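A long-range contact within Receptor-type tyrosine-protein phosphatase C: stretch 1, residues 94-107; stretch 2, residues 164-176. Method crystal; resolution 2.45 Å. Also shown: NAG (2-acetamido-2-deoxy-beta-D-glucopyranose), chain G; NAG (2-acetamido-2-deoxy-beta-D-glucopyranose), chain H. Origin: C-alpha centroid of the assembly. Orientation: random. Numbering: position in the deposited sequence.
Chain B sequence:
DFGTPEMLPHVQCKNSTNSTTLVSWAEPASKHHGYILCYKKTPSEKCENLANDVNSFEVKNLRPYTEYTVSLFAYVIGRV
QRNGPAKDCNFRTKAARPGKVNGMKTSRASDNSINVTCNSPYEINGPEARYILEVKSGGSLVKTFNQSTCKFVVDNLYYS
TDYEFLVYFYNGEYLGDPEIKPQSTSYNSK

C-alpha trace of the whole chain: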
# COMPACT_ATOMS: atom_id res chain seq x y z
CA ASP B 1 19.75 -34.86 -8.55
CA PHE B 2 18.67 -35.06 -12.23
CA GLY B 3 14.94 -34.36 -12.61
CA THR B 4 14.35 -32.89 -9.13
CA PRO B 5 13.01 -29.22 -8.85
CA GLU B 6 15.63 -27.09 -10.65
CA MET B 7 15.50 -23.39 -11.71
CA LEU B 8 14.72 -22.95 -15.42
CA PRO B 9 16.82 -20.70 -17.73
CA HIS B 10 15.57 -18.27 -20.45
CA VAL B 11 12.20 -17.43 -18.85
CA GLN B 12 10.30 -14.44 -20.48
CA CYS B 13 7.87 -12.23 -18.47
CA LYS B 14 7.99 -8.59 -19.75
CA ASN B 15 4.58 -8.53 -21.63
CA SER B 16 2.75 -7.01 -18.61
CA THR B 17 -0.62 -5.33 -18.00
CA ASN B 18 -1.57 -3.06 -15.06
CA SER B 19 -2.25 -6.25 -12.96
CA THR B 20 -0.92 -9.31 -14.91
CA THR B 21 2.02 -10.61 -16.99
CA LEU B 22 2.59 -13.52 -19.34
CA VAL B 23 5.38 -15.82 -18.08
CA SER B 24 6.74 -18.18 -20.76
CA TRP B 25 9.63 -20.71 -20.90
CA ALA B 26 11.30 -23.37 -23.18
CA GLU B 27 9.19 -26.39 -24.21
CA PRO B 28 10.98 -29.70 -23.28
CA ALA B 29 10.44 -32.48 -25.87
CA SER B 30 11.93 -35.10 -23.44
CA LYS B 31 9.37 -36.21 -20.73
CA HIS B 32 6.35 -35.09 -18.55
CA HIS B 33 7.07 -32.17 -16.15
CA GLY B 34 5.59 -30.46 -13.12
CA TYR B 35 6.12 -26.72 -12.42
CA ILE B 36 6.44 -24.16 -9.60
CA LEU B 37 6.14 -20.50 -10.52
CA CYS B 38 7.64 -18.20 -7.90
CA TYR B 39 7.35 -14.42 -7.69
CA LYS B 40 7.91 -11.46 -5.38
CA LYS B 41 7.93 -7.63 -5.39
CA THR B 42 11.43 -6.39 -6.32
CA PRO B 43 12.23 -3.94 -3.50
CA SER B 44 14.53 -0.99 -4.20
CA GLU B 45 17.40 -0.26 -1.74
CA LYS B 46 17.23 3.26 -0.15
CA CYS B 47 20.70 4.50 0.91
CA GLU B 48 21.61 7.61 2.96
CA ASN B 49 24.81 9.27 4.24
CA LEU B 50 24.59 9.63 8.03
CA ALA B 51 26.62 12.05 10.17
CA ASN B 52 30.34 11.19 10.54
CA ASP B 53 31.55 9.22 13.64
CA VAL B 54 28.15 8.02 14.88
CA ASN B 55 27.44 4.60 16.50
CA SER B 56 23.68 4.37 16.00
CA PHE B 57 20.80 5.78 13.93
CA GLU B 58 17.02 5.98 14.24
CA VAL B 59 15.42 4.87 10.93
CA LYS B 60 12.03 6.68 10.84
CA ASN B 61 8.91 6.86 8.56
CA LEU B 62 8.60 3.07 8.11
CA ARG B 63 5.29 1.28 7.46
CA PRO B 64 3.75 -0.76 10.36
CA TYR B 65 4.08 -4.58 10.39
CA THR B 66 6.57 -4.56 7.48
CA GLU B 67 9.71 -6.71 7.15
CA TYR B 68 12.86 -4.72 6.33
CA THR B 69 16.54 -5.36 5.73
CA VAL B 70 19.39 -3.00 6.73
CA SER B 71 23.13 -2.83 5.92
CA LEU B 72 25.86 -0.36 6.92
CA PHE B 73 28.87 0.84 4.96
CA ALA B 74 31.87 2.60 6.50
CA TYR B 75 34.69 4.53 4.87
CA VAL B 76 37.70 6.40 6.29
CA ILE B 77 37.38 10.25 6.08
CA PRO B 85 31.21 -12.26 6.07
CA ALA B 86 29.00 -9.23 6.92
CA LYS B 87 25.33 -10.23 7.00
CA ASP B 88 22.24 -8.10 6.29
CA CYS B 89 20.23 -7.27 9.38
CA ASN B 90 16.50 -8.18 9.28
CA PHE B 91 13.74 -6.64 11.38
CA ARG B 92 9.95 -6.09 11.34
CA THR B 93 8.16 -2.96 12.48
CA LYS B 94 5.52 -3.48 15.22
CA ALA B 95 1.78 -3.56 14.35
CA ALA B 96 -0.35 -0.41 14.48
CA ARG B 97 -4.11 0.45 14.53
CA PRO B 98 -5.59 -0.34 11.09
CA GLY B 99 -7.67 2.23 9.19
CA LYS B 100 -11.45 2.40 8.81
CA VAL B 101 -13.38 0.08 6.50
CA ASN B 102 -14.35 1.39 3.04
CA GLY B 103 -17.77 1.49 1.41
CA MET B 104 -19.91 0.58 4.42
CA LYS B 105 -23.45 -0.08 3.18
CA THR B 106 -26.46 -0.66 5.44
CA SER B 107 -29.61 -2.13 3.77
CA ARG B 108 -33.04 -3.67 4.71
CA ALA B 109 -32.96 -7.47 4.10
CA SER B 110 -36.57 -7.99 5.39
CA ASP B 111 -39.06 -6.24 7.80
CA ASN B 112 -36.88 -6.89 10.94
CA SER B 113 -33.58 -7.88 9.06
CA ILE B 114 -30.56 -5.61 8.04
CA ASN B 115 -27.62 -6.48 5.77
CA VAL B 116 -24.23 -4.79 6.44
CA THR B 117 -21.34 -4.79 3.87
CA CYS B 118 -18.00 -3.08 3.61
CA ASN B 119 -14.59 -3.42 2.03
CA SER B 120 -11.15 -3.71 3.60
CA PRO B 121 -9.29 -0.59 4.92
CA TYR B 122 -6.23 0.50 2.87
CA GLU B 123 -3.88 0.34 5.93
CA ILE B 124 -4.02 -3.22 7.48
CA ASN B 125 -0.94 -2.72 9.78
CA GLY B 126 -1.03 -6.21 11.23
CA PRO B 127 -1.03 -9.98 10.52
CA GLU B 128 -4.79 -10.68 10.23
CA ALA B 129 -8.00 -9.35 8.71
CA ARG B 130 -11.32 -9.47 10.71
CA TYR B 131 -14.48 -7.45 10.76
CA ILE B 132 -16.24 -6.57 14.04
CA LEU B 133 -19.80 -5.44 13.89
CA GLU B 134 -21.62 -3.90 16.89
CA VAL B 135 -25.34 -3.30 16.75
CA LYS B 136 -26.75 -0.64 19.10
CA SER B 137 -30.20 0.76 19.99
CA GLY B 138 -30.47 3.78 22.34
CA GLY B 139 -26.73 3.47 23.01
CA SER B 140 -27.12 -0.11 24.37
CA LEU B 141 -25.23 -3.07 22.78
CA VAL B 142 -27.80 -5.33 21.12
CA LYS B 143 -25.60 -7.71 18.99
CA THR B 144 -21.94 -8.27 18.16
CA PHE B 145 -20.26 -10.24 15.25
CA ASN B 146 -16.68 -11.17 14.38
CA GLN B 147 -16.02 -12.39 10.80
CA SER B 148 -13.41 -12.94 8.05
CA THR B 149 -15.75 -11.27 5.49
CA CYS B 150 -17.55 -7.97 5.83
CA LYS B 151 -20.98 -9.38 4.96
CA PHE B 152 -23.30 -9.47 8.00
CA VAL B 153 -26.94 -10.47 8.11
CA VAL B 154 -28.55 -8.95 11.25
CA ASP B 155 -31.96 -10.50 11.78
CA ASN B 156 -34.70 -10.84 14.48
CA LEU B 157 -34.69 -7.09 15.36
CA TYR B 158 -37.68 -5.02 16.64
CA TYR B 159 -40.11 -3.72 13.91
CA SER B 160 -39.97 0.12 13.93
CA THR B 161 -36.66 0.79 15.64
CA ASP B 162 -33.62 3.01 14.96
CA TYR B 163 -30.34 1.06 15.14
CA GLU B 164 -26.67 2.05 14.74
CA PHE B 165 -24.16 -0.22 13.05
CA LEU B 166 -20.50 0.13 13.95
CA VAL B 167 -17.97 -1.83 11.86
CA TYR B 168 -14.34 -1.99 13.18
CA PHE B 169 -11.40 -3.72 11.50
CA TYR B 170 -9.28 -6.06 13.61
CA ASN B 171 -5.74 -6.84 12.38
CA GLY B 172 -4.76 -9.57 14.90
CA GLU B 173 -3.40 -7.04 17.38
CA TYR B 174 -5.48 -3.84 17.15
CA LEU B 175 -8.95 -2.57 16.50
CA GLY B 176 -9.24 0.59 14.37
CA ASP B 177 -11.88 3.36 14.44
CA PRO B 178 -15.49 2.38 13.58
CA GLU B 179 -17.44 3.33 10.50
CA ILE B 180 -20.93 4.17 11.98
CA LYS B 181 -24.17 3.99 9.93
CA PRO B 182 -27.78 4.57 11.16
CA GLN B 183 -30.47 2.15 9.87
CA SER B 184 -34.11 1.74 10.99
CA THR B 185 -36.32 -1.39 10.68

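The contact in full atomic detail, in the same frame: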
# COMPACT_ATOMS: atom_id res chain seq x y z
N LYS B 94 6.64 -3.01 14.40
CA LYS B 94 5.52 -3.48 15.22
C LYS B 94 4.20 -3.13 14.50
O LYS B 94 4.19 -2.29 13.58
CB LYS B 94 5.60 -2.89 16.65
CG LYS B 94 6.90 -3.19 17.41
CD LYS B 94 7.09 -4.68 17.76
CE LYS B 94 8.54 -5.04 18.05
NZ LYS B 94 9.12 -5.97 17.02
N ALA B 95 3.10 -3.81 14.90
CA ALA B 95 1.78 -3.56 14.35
C ALA B 95 1.25 -2.21 14.84
O ALA B 95 1.69 -1.68 15.87
CB ALA B 95 0.83 -4.68 14.74
N ALA B 96 0.31 -1.65 14.09
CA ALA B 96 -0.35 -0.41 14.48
C ALA B 96 -1.88 -0.57 14.31
O ALA B 96 -2.35 -1.62 13.84
CB ALA B 96 0.18 0.75 13.62
N ARG B 97 -2.66 0.46 14.70
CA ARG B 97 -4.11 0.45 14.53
C ARG B 97 -4.37 0.47 13.03
O ARG B 97 -3.72 1.23 12.30
CB ARG B 97 -4.75 1.69 15.16
CG ARG B 97 -4.65 1.74 16.68
CD ARG B 97 -5.26 3.01 17.19
NE ARG B 97 -6.70 2.85 17.42
CZ ARG B 97 -7.67 3.52 16.80
NH1 ARG B 97 -7.37 4.43 15.88
NH2 ARG B 97 -8.94 3.29 17.09
N PRO B 98 -5.28 -0.39 12.53
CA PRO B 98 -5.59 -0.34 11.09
C PRO B 98 -6.42 0.94 10.81
O PRO B 98 -6.79 1.68 11.74
CB PRO B 98 -6.48 -1.59 10.91
CG PRO B 98 -7.15 -1.79 12.21
CD PRO B 98 -6.15 -1.36 13.24
N GLY B 99 -6.79 1.13 9.55
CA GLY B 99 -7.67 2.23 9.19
C GLY B 99 -9.12 1.80 9.28
O GLY B 99 -9.43 0.71 9.75
N LYS B 100 -10.02 2.67 8.82
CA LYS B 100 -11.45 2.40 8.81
C LYS B 100 -11.82 1.62 7.56
O LYS B 100 -11.14 1.70 6.56
CB LYS B 100 -12.25 3.69 8.89
CG LYS B 100 -12.03 4.51 10.15
CD LYS B 100 -12.63 5.91 10.02
CE LYS B 100 -14.14 5.91 10.09
NZ LYS B 100 -14.72 7.20 9.63
N VAL B 101 -12.89 0.86 7.62
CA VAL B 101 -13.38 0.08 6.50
C VAL B 101 -13.90 1.04 5.40
O VAL B 101 -14.32 2.17 5.70
CB VAL B 101 -14.46 -0.97 6.95
CG1 VAL B 101 -13.88 -1.97 7.95
CG2 VAL B 101 -15.76 -0.31 7.48
N ASN B 102 -13.89 0.58 4.16
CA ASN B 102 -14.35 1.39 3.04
C ASN B 102 -15.64 0.86 2.48
O ASN B 102 -15.83 -0.34 2.40
CB ASN B 102 -13.25 1.48 1.93
CG ASN B 102 -12.04 2.26 2.37
OD1 ASN B 102 -12.10 3.48 2.61
ND2 ASN B 102 -10.91 1.56 2.54
N GLY B 103 -16.50 1.78 2.07
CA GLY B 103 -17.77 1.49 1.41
C GLY B 103 -18.78 0.76 2.24
O GLY B 103 -19.41 -0.19 1.76
N MET B 104 -18.96 1.21 3.51
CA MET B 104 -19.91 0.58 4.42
C MET B 104 -21.34 0.88 3.98
O MET B 104 -21.75 2.05 3.93
CB MET B 104 -19.66 0.98 5.87
CG MET B 104 -20.38 0.10 6.86
SD MET B 104 -20.31 0.85 8.48
CE MET B 104 -21.79 0.15 9.25
N LYS B 105 -22.06 -0.18 3.62
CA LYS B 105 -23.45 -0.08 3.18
C LYS B 105 -24.39 -0.84 4.09
O LYS B 105 -24.21 -2.03 4.35
CB LYS B 105 -23.61 -0.57 1.73
CG LYS B 105 -24.43 0.37 0.87
CD LYS B 105 -23.73 0.60 -0.44
CE LYS B 105 -24.29 -0.25 -1.57
NZ LYS B 105 -23.22 -0.95 -2.34
N THR B 106 -25.41 -0.13 4.57
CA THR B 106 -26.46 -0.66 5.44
C THR B 106 -27.75 -0.74 4.62
O THR B 106 -28.14 0.26 4.00
CB THR B 106 -26.52 0.14 6.76
OG1 THR B 106 -27.22 -0.61 7.73
CG2 THR B 106 -27.12 1.55 6.62
N SER B 107 -28.38 -1.92 4.56
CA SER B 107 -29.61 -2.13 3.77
C SER B 107 -30.66 -3.04 4.44
O SER B 107 -30.28 -3.97 5.15
CB SER B 107 -29.26 -2.68 2.38
OG SER B 107 -29.04 -4.08 2.39
N GLU B 164 -27.96 1.59 15.27
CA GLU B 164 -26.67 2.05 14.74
C GLU B 164 -25.78 0.85 14.55
O GLU B 164 -25.83 -0.12 15.33
CB GLU B 164 -26.01 3.26 15.47
CG GLU B 164 -25.75 3.14 16.96
CD GLU B 164 -24.63 3.98 17.57
OE1 GLU B 164 -23.74 4.44 16.81
OE2 GLU B 164 -24.62 4.16 18.81
N PHE B 165 -25.06 0.86 13.44
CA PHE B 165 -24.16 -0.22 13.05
C PHE B 165 -22.78 0.33 13.02
O PHE B 165 -22.53 1.34 12.36
CB PHE B 165 -24.61 -0.86 11.71
CG PHE B 165 -26.02 -1.41 11.79
CD1 PHE B 165 -27.12 -0.58 11.62
CD2 PHE B 165 -26.24 -2.76 12.04
CE1 PHE B 165 -28.42 -1.08 11.73
CE2 PHE B 165 -27.55 -3.27 12.12
CZ PHE B 165 -28.63 -2.42 11.99
N LEU B 166 -21.89 -0.28 13.81
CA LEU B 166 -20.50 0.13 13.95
C LEU B 166 -19.62 -1.02 13.52
O LEU B 166 -19.64 -2.06 14.16
CB LEU B 166 -20.21 0.48 15.42
CG LEU B 166 -21.02 1.60 16.09
CD1 LEU B 166 -22.28 1.04 16.80
CD2 LEU B 166 -20.17 2.27 17.15
N VAL B 167 -18.90 -0.85 12.40
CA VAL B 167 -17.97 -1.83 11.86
C VAL B 167 -16.55 -1.39 12.17
O VAL B 167 -16.21 -0.26 11.84
CB VAL B 167 -18.13 -2.15 10.35
CG1 VAL B 167 -17.10 -3.21 9.90
CG2 VAL B 167 -19.53 -2.62 10.03
N TYR B 168 -15.76 -2.23 12.87
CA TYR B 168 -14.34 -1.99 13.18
C TYR B 168 -13.55 -3.08 12.47
O TYR B 168 -14.02 -4.22 12.35
CB TYR B 168 -14.01 -2.18 14.67
CG TYR B 168 -14.88 -1.44 15.65
CD1 TYR B 168 -16.20 -1.83 15.88
CD2 TYR B 168 -14.37 -0.37 16.39
CE1 TYR B 168 -17.00 -1.15 16.80
CE2 TYR B 168 -15.16 0.30 17.32
CZ TYR B 168 -16.47 -0.09 17.52
OH TYR B 168 -17.20 0.57 18.47
N PHE B 169 -12.33 -2.75 12.06
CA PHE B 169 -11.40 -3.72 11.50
C PHE B 169 -10.47 -4.15 12.61
O PHE B 169 -10.00 -3.31 13.37
CB PHE B 169 -10.58 -3.11 10.36
CG PHE B 169 -9.77 -4.14 9.60
CD1 PHE B 169 -10.37 -4.92 8.61
CD2 PHE B 169 -8.40 -4.26 9.79
CE1 PHE B 169 -9.61 -5.83 7.86
CE2 PHE B 169 -7.66 -5.18 9.06
CZ PHE B 169 -8.27 -5.94 8.10
N TYR B 170 -10.22 -5.45 12.68
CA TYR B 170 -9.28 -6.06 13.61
C TYR B 170 -8.14 -6.71 12.82
O TYR B 170 -8.39 -7.51 11.92
CB TYR B 170 -10.00 -7.09 14.51
CG TYR B 170 -9.08 -7.77 15.49
CD1 TYR B 170 -8.46 -7.05 16.51
CD2 TYR B 170 -8.84 -9.14 15.42
CE1 TYR B 170 -7.59 -7.66 17.40
CE2 TYR B 170 -7.97 -9.77 16.31
CZ TYR B 170 -7.36 -9.03 17.31
OH TYR B 170 -6.54 -9.65 18.23
N ASN B 171 -6.90 -6.35 13.12
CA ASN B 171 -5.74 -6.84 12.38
C ASN B 171 -4.90 -7.92 13.10
O ASN B 171 -3.80 -8.19 12.69
CB ASN B 171 -4.86 -5.65 11.90
CG ASN B 171 -4.06 -4.98 12.99
OD1 ASN B 171 -3.93 -5.48 14.10
ND2 ASN B 171 -3.50 -3.82 12.70
N GLY B 172 -5.45 -8.54 14.13
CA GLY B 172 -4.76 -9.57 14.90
C GLY B 172 -4.12 -9.02 16.14
O GLY B 172 -3.71 -9.77 17.03
N GLU B 173 -4.00 -7.69 16.22
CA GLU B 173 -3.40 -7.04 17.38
C GLU B 173 -4.13 -5.78 17.81
O GLU B 173 -4.07 -5.41 18.98
CB GLU B 173 -1.93 -6.73 17.08
CG GLU B 173 -1.01 -7.91 17.32
CD GLU B 173 0.43 -7.66 16.96
OE1 GLU B 173 1.11 -6.89 17.67
OE2 GLU B 173 0.88 -8.24 15.95
N TYR B 174 -4.80 -5.10 16.87
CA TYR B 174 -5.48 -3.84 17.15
C TYR B 174 -6.77 -3.71 16.45
O TYR B 174 -6.94 -4.24 15.35
CB TYR B 174 -4.60 -2.63 16.75
CG TYR B 174 -3.33 -2.50 17.55
CD1 TYR B 174 -3.34 -1.99 18.84
CD2 TYR B 174 -2.10 -2.88 17.00
CE1 TYR B 174 -2.18 -1.92 19.60
CE2 TYR B 174 -0.92 -2.78 17.74
CZ TYR B 174 -0.96 -2.28 19.03
OH TYR B 174 0.19 -2.21 19.79
N LEU B 175 -7.66 -2.94 17.05
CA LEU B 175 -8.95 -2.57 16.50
C LEU B 175 -8.76 -1.11 16.05
O LEU B 175 -8.14 -0.32 16.76
CB LEU B 175 -9.96 -2.62 17.66
CG LEU B 175 -11.35 -3.12 17.45
CD1 LEU B 175 -11.38 -4.47 16.75
CD2 LEU B 175 -11.97 -3.32 18.79
N GLY B 176 -9.26 -0.78 14.87
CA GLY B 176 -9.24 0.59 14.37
C GLY B 176 -10.50 1.35 14.76
O GLY B 176 -11.30 0.88 15.59
C1 NAG G . -12.27 -12.20 16.45
C2 NAG G . -11.58 -11.62 17.69
C3 NAG G . -10.14 -12.13 17.83
C4 NAG G . -10.06 -13.64 17.60
C5 NAG G . -10.71 -14.04 16.28
C6 NAG G . -10.74 -15.54 16.07
C7 NAG G . -11.21 -9.26 18.44
C8 NAG G . -11.53 -7.83 18.13
N2 NAG G . -11.61 -10.17 17.52
O3 NAG G . -9.69 -11.89 19.16
O4 NAG G . -8.68 -14.02 17.60
O5 NAG G . -12.08 -13.61 16.29
O6 NAG G . -11.30 -15.91 14.82
O7 NAG G . -10.60 -9.57 19.46
C1 NAG H . 2.43 4.17 16.69
C2 NAG H . 0.93 4.45 16.74
C3 NAG H . 0.67 5.71 17.57
C4 NAG H . 1.27 5.56 18.97
C5 NAG H . 2.75 5.20 18.87
C6 NAG H . 3.37 4.86 20.21
C7 NAG H . -0.85 3.78 15.15
C8 NAG H . -1.53 4.11 13.86
N2 NAG H . 0.24 4.52 15.46
O3 NAG H . -0.74 5.93 17.68
O4 NAG H . 1.11 6.76 19.71
O5 NAG H . 2.92 4.04 18.03
O6 NAG H . 2.58 3.94 20.96
O7 NAG H . -1.26 2.88 15.89
O HOH W 1 3.55 -5.88 17.20
O HOH W 2 -11.22 -0.00 11.87

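Residues 164-170 form a strand, and the chain then turns back on itself through 171-176. Two backbone hydrogen bonds tie this return together: Gly-176 N to Phe-169 O at 3.0 Å and Asn-171 N to Tyr-174 O at 3.1 Å. The other stretch runs mostly as loop from 94, turns a corner at Gly-103, whose positive phi favours glycine, and ends as strand through Thr-106 and Ser-107. This last strand runs at 149° to strand 164-170, roughly antiparallel, but the axes come no closer than 9.5 Å. That is side-chain packing distance rather than the spacing of paired neighbours, and no direct backbone-to-backbone hydrogen bond joins the stretches. The two stretches draw nearest around Pro-98 and Gly-176, whose CA atoms lie 5.0 Å apart.

One water bridges the two backbones, donating to Gly-99 O at 2.9 Å and accepting from Phe-169 N at 3.0 Å. The close approach at Gly-176 also depends on a missing side chain: an ideal CB there would sit 2.8 Å from Pro-98 O, a clash, and 3.1 Å from Gly-99 O.

The direct hydrogen bond of the contact comes from Asn-171, whose ND2 donates to Ala-96 O at 2.7 Å. The same side chain organises its own turn, since Asn-171 OD1 accepts from Glu-173 N at 3.1 Å and from Tyr-174 N at 2.9 Å. One amide thus shapes the loop with its oxygen and reaches the partner with its nitrogen. Between Asn-171 and Glu-173, Gly-172 adopts a phi of 96°, where a CB would be jammed against the preceding carbonyl oxygen. The two glycines of this turn thus follow different rules: Gly-176 makes room for the partner, Gly-172 for its own backbone.

Pro-98 has more surface covered by the other stretch than any other residue here. Its CB lies 3.5 Å from Phe-169 CD2 and its CD 4.0 Å from Tyr-174 CB, while its CG also approaches backbone, 3.5 Å from Gly-176 N. Further along, alternation in the strand sets the pattern: Phe-165, Val-167 and Phe-169 point toward the other stretch and supply the packing face, while Leu-166, Tyr-168 and Tyr-170 point away. Val-101 CG1 meets Val-167 CG1 at 4.0 Å and Phe-169 CB at 4.2 Å. Met-104, extended with all three chi angles t, brings its CE to 3.7 Å from Val-167 CG2 and 3.9 Å from Phe-165 CB; the long side chain helps span the separation between the strands.

At the other end, Tyr-174 packs against the loop, its CE2 4.0 Å from Ala-95 CB and its CD2 3.4 Å from Ala-96 O. A second water accepts from Ala-95 N at 3.1 Å and donates to Glu-173 OE1 at 2.7 Å. The guanidinium of Arg-97 lies with one face over Gly-176 CA, while Arg-97 N donates to O7 of the chain H NAG at 3.0 Å, so the sugar takes up a backbone donor that the protein contact leaves free.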